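Local coordinates for protein superoxide dismutase (Leishmania major, PDB 4F2N) that catalyses the dismutation of superoxide into molecular oxygen and hydrogen peroxide using an iron ion bound in the active site, at residues 25-29 with 105-110; 113-119 with 214-220. All blocks are in the same frame, centred on the assembly; numbering follows the deposited sequence.

Contact 1: residues 25-29 with 105-110; sequences TLPHL and HFNHSF. With FE2 (Fe (II) ion), chain N.
The loop 25-29 lies against one side of helix 96-113 over residues 105-110, with CA pairs Leu-26/Phe-110 and Leu-29/Phe-106 both at 7.5 Å, so the loop advances as the helix runs back. Thr-25 (chi1 m) directs its methyl CG2 between two aromatics, 3.7 Å from CZ of Phe-106, at the ring edge, and 3.6 Å from CE1 of Phe-110; both phenylalanines hold chi1 t. Leu-26 (mt) enters the same cleft: its CG lies 3.8 Å from Phe-106 CE1, its CD2 4.0 Å from Phe-110 CD1 at the ring edge, and its CD1 4.0 Å from Ser-109 CB. A type I beta turn, closed by Leu-29 N to Leu-26 O at 2.9 Å, then carries Pro-27 and His-28 off the helix. This is the N-terminal arm of the iron/manganese superoxide dismutase fold packing on a helix of the alpha-hairpin domain; within the same helical turn, on a side that 25-29 does not touch, His-108 NE2 binds iron at 2.0 Å, alongside His-58, Asp-191, His-195 and a water. Leu-29 (tp) returns to the helix. Its CD2 makes a CH-pi contact over the His-105 ring face, 4.2 Å from the centroid, and sits 3.7 Å from Phe-106 CA, while CD1 reaches 3.5 Å from Ser-109 OG. That hydroxyl donates to His-105 O at 2.9 Å, and His-105 ND1 is hydrogen-bonded to His-63.

Contact 2: residues 113-119 with 214-220; sequences KCLSPGG and QIVDWEF
Phe-220 (chi1 t) presents one ring face to Lys-113 CB, 3.6 Å from the centroid and 15° off the normal, a CH-pi contact, while the ammonium end of the lysine leads away. At the ring edge Cys-114 SG makes a sulfur-aromatic contact, 5.1 Å from the centroid and 4.0 Å from Phe-220 CE2. Beyond the cysteine the chain is extended at Leu-115 and Ser-116 and runs antiparallel to 215-217. Leu-115 and Val-216 form a single beta bridge, a non-hydrogen-bonded pair with CA atoms 4.6 Å apart, flanked by Asp-217 N to Cys-114 O (2.7 Å) and Ser-116 N to Ile-215 O (2.9 Å). Leu-115 CD2 packs on Ile-215 CD1 at 4.0 Å. A type II beta turn follows, with Pro-117 and Gly-118 (phi/psi 74/6) in its middle positions and Gly-119 N donating to Ser-116 O at 2.8 Å. Gly-119 (64/180) passes so close that its CA is 3.4 Å from Val-216 O, and a CB there would clash with Gln-214 O. Asp-217 (chi1 t) is the N-cap of helix 218-229: OD1 accepts from Phe-220 N at 3.2 Å. A water donates to Asp-217 OD2 (2.9 Å) and Lys-113 O (2.6 Å), tying the cap to the end of the hairpin helix. The bridge thus joins the exit of helix 96-113 to the entry of helix 218-229, with Cys-114 and Val-216 resting on Phe-188 of strand 185-191.

In the fold
The contacts follow one another along the chain: contact 1 closes at residue 110, and contact 2 opens three residues later at the end of the same helix, 96-113. Their centres lie about 16 Å apart, yet they meet where Phe-110 CE1 of contact 1 packs 3.7 Å from Phe-220 CE2 of contact 2. Strand 185-191 is a common neighbour, meeting Thr-25 and Phe-110 from one contact and Cys-114 and Val-216 from the other. Helix 96-113 is thus packed by 25-29 over its last turns and followed by the bridge to 214-220; contact 2 links the alpha-hairpin domain, source of the iron ligands His-58 and His-108, to the C-terminal domain, source of Asp-191 and His-195.

Contact 1: residues 25-29 with 105-110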
loop_
_atom_site.group_PDB
_atom_site.type_symbol
_atom_site.label_atom_id
_atom_site.label_comp_id
_atom_site.label_asym_id
_atom_site.label_seq_id
_atom_site.Cartn_x
_atom_site.Cartn_y
_atom_site.Cartn_z
ATOM N N THR B 25 1.714 16.322 19.163
ATOM C CA THR B 25 2.347 16.780 17.932
ATOM C C THR B 25 1.471 17.831 17.216
ATOM O O THR B 25 1.993 18.857 16.729
ATOM C CB THR B 25 2.665 15.586 17.007
ATOM O OG1 THR B 25 3.689 14.797 17.616
ATOM C CG2 THR B 25 3.186 16.060 15.668
ATOM N N LEU B 26 0.164 17.555 17.131
ATOM C CA LEU B 26 -0.809 18.533 16.581
ATOM C C LEU B 26 -1.938 18.786 17.583
ATOM O O LEU B 26 -3.036 18.225 17.428
ATOM C CB LEU B 26 -1.421 18.000 15.267
ATOM C CG LEU B 26 -0.463 17.775 14.089
ATOM C CD1 LEU B 26 -1.219 17.176 12.895
ATOM C CD2 LEU B 26 0.253 19.077 13.740
ATOM N N PRO B 27 -1.694 19.636 18.600
ATOM C CA PRO B 27 -2.734 19.789 19.630
ATOM C C PRO B 27 -4.044 20.387 19.124
ATOM O O PRO B 27 -5.077 20.172 19.747
ATOM C CB PRO B 27 -2.101 20.743 20.664
ATOM C CG PRO B 27 -0.913 21.326 19.998
ATOM C CD PRO B 27 -0.471 20.404 18.909
ATOM N N HIS B 28 -4.006 21.128 18.015
ATOM C CA HIS B 28 -5.239 21.688 17.420
ATOM C C HIS B 28 -6.046 20.642 16.656
ATOM O O HIS B 28 -7.213 20.883 16.336
ATOM C CB HIS B 28 -4.864 22.798 16.469
ATOM C CG HIS B 28 -4.000 22.306 15.356
ATOM N ND1 HIS B 28 -2.644 22.181 15.485
ATOM C CD2 HIS B 28 -4.336 21.756 14.112
ATOM C CE1 HIS B 28 -2.140 21.663 14.347
ATOM N NE2 HIS B 28 -3.178 21.392 13.505
ATOM N N LEU B 29 -5.447 19.486 16.354
ATOM C CA LEU B 29 -6.172 18.421 15.622
ATOM C C LEU B 29 -7.064 17.585 16.534
ATOM O O LEU B 29 -6.591 16.735 17.283
ATOM C CB LEU B 29 -5.232 17.528 14.782
ATOM C CG LEU B 29 -5.934 16.730 13.666
ATOM C CD1 LEU B 29 -6.314 17.652 12.516
ATOM C CD2 LEU B 29 -5.052 15.597 13.153
ATOM N N HIS B 105 -5.790 10.006 9.579
ATOM C CA HIS B 105 -6.212 11.412 9.669
ATOM C C HIS B 105 -5.076 12.269 10.181
ATOM O O HIS B 105 -4.722 13.291 9.586
ATOM C CB HIS B 105 -7.501 11.581 10.501
ATOM C CG HIS B 105 -7.909 13.019 10.732
ATOM N ND1 HIS B 105 -7.788 13.981 9.779
ATOM C CD2 HIS B 105 -8.486 13.645 11.851
ATOM C CE1 HIS B 105 -8.259 15.147 10.255
ATOM N NE2 HIS B 105 -8.664 14.956 11.527
ATOM N N PHE B 106 -4.470 11.828 11.263
ATOM C CA PHE B 106 -3.336 12.539 11.835
ATOM C C PHE B 106 -2.183 12.589 10.814
ATOM O O PHE B 106 -1.591 13.667 10.590
ATOM C CB PHE B 106 -2.867 11.865 13.140
ATOM C CG PHE B 106 -1.534 12.389 13.632
ATOM C CD1 PHE B 106 -1.484 13.487 14.487
ATOM C CD2 PHE B 106 -0.333 11.816 13.206
ATOM C CE1 PHE B 106 -0.253 14.019 14.907
ATOM C CE2 PHE B 106 0.901 12.327 13.614
ATOM C CZ PHE B 106 0.938 13.436 14.478
ATOM N N ASN B 107 -1.862 11.445 10.205
ATOM C CA ASN B 107 -0.682 11.376 9.325
ATOM C C ASN B 107 -0.827 12.352 8.176
ATOM O O ASN B 107 0.129 13.071 7.860
ATOM C CB ASN B 107 -0.443 9.962 8.776
ATOM C CG ASN B 107 -0.081 8.976 9.862
ATOM O OD1 ASN B 107 0.383 9.359 10.956
ATOM N ND2 ASN B 107 -0.280 7.703 9.574
ATOM N N HIS B 108 -2.018 12.398 7.569
ATOM C CA HIS B 108 -2.253 13.329 6.431
ATOM C C HIS B 108 -2.242 14.772 6.874
ATOM O O HIS B 108 -1.682 15.629 6.181
ATOM C CB HIS B 108 -3.561 13.010 5.671
ATOM C CG HIS B 108 -3.460 11.767 4.798
ATOM N ND1 HIS B 108 -3.658 10.511 5.288
ATOM C CD2 HIS B 108 -3.093 11.616 3.471
ATOM C CE1 HIS B 108 -3.454 9.611 4.324
ATOM N NE2 HIS B 108 -3.087 10.272 3.203
ATOM N N SER B 109 -2.869 15.075 8.012
ATOM C CA SER B 109 -2.879 16.443 8.546
ATOM C C SER B 109 -1.477 16.964 8.759
ATOM O O SER B 109 -1.166 18.117 8.456
ATOM C CB SER B 109 -3.704 16.521 9.848
ATOM O OG SER B 109 -5.050 16.183 9.555
ATOM N N PHE B 110 -0.628 16.097 9.276
ATOM C CA PHE B 110 0.748 16.463 9.577
ATOM C C PHE B 110 1.497 16.697 8.274
ATOM O O PHE B 110 2.209 17.697 8.130
ATOM C CB PHE B 110 1.437 15.366 10.426
ATOM C CG PHE B 110 2.797 15.788 10.907
ATOM C CD1 PHE B 110 2.923 16.719 11.942
ATOM C CD2 PHE B 110 3.943 15.270 10.328
ATOM C CE1 PHE B 110 4.179 17.117 12.399
ATOM C CE2 PHE B 110 5.206 15.674 10.772
ATOM C CZ PHE B 110 5.327 16.593 11.803
HETATM FE FE FE2 N . -1.960 9.450 1.698
HETATM O O HOH W 1 -1.559 7.639 2.986
#

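Contact 2: residues 113-119 with 214-220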
loop_
_atom_site.group_PDB
_atom_site.type_symbol
_atom_site.label_atom_id
_atom_site.label_comp_id
_atom_site.label_asym_id
_atom_site.label_seq_id
_atom_site.Cartn_x
_atom_site.Cartn_y
_atom_site.Cartn_z
ATOM N N LYS B 113 0.835 20.090 6.702
ATOM C CA LYS B 113 1.589 21.140 7.425
ATOM C C LYS B 113 3.067 21.179 7.029
ATOM O O LYS B 113 3.709 22.244 7.140
ATOM C CB LYS B 113 1.471 20.950 8.944
ATOM C CG LYS B 113 0.065 21.097 9.489
ATOM C CD LYS B 113 -0.451 22.508 9.377
ATOM C CE LYS B 113 -0.074 23.329 10.597
ATOM N NZ LYS B 113 -0.674 24.687 10.429
ATOM N N CYS B 114 3.595 20.041 6.561
ATOM C CA CYS B 114 4.980 19.944 6.100
ATOM C C CYS B 114 5.216 20.510 4.706
ATOM O O CYS B 114 6.362 20.523 4.259
ATOM C CB CYS B 114 5.422 18.491 6.054
ATOM S SG CYS B 114 5.554 17.853 7.717
ATOM N N LEU B 115 4.139 20.887 4.012
ATOM C CA LEU B 115 4.240 21.282 2.606
ATOM C C LEU B 115 3.695 22.672 2.334
ATOM O O LEU B 115 2.759 23.142 3.009
ATOM C CB LEU B 115 3.529 20.281 1.673
ATOM C CG LEU B 115 3.805 18.788 1.911
ATOM C CD1 LEU B 115 2.872 17.905 1.074
ATOM C CD2 LEU B 115 5.271 18.527 1.557
ATOM N N SER B 116 4.273 23.292 1.310
ATOM C CA SER B 116 3.877 24.622 0.849
ATOM C C SER B 116 4.306 24.836 -0.616
ATOM O O SER B 116 5.406 24.438 -0.999
ATOM C CB SER B 116 4.537 25.697 1.739
ATOM O OG SER B 116 3.899 26.949 1.547
ATOM N N PRO B 117 3.465 25.500 -1.437
ATOM C CA PRO B 117 3.903 25.805 -2.816
ATOM C C PRO B 117 5.270 26.473 -2.834
ATOM O O PRO B 117 5.463 27.481 -2.165
ATOM C CB PRO B 117 2.809 26.753 -3.329
ATOM C CG PRO B 117 1.582 26.315 -2.572
ATOM C CD PRO B 117 2.095 25.988 -1.184
ATOM N N GLY B 118 6.221 25.875 -3.552
ATOM C CA GLY B 118 7.584 26.409 -3.644
ATOM C C GLY B 118 8.439 26.235 -2.403
ATOM O O GLY B 118 9.562 26.727 -2.346
ATOM N N GLY B 119 7.916 25.521 -1.410
ATOM C CA GLY B 119 8.593 25.305 -0.124
ATOM C C GLY B 119 8.831 26.573 0.702
ATOM O O GLY B 119 8.439 27.670 0.299
ATOM N N GLN B 214 11.516 20.170 -2.786
ATOM C CA GLN B 214 11.189 21.492 -3.339
ATOM C C GLN B 214 9.922 22.095 -2.756
ATOM O O GLN B 214 9.706 23.288 -2.882
ATOM C CB GLN B 214 11.091 21.448 -4.871
ATOM C CG GLN B 214 12.349 20.920 -5.531
ATOM C CD GLN B 214 12.151 20.680 -7.008
ATOM O OE1 GLN B 214 11.524 21.481 -7.683
ATOM N NE2 GLN B 214 12.683 19.570 -7.517
ATOM N N ILE B 215 9.082 21.284 -2.113
ATOM C CA ILE B 215 7.856 21.834 -1.527
ATOM C C ILE B 215 7.761 21.644 0.001
ATOM O O ILE B 215 6.697 21.864 0.580
ATOM C CB ILE B 215 6.555 21.296 -2.186
ATOM C CG1 ILE B 215 6.481 19.750 -2.109
ATOM C CG2 ILE B 215 6.390 21.815 -3.608
ATOM C CD1 ILE B 215 5.091 19.214 -2.400
ATOM N N VAL B 216 8.872 21.319 0.649
ATOM C CA VAL B 216 8.826 21.154 2.127
ATOM C C VAL B 216 8.803 22.520 2.811
ATOM O O VAL B 216 9.609 23.408 2.489
ATOM C CB VAL B 216 9.986 20.307 2.661
ATOM C CG1 VAL B 216 9.940 20.265 4.197
ATOM C CG2 VAL B 216 9.901 18.905 2.076
ATOM N N ASP B 217 7.844 22.692 3.722
ATOM C CA ASP B 217 7.785 23.874 4.550
ATOM C C ASP B 217 8.757 23.705 5.709
ATOM O O ASP B 217 8.403 23.156 6.770
ATOM C CB ASP B 217 6.344 24.114 5.058
ATOM C CG ASP B 217 6.212 25.400 5.876
ATOM O OD1 ASP B 217 7.241 25.979 6.271
ATOM O OD2 ASP B 217 5.074 25.829 6.135
ATOM N N TRP B 218 9.989 24.169 5.517
ATOM C CA TRP B 218 11.019 23.942 6.536
ATOM C C TRP B 218 10.823 24.796 7.776
ATOM O O TRP B 218 11.347 24.480 8.850
ATOM C CB TRP B 218 12.423 24.137 5.962
ATOM C CG TRP B 218 12.879 23.067 5.004
ATOM C CD1 TRP B 218 13.190 23.208 3.645
ATOM C CD2 TRP B 218 13.128 21.653 5.313
ATOM N NE1 TRP B 218 13.606 22.008 3.116
ATOM C CE2 TRP B 218 13.581 21.033 4.068
ATOM C CE3 TRP B 218 13.033 20.873 6.463
ATOM C CZ2 TRP B 218 13.916 19.689 3.997
ATOM C CZ3 TRP B 218 13.368 19.503 6.380
ATOM C CH2 TRP B 218 13.792 18.929 5.169
ATOM N N GLU B 219 10.058 25.874 7.646
ATOM C CA GLU B 219 9.698 26.691 8.825
ATOM C C GLU B 219 8.794 25.917 9.800
ATOM O O GLU B 219 8.966 25.997 11.025
ATOM C CB GLU B 219 9.084 28.027 8.389
ATOM C CG GLU B 219 10.087 28.871 7.610
ATOM C CD GLU B 219 9.512 30.174 7.085
ATOM O OE1 GLU B 219 8.455 30.613 7.584
ATOM O OE2 GLU B 219 10.122 30.777 6.170
ATOM N N PHE B 220 7.837 25.159 9.261
ATOM C CA PHE B 220 7.006 24.319 10.108
ATOM C C PHE B 220 7.860 23.219 10.727
ATOM O O PHE B 220 7.725 22.926 11.908
ATOM C CB PHE B 220 5.836 23.687 9.335
ATOM C CG PHE B 220 5.095 22.664 10.125
ATOM C CD1 PHE B 220 4.177 23.057 11.115
ATOM C CD2 PHE B 220 5.320 21.300 9.911
ATOM C CE1 PHE B 220 3.494 22.105 11.857
ATOM C CE2 PHE B 220 4.634 20.346 10.654
ATOM C CZ PHE B 220 3.716 20.758 11.618
HETATM O O HOH W 2 2.833 24.659 7.458
#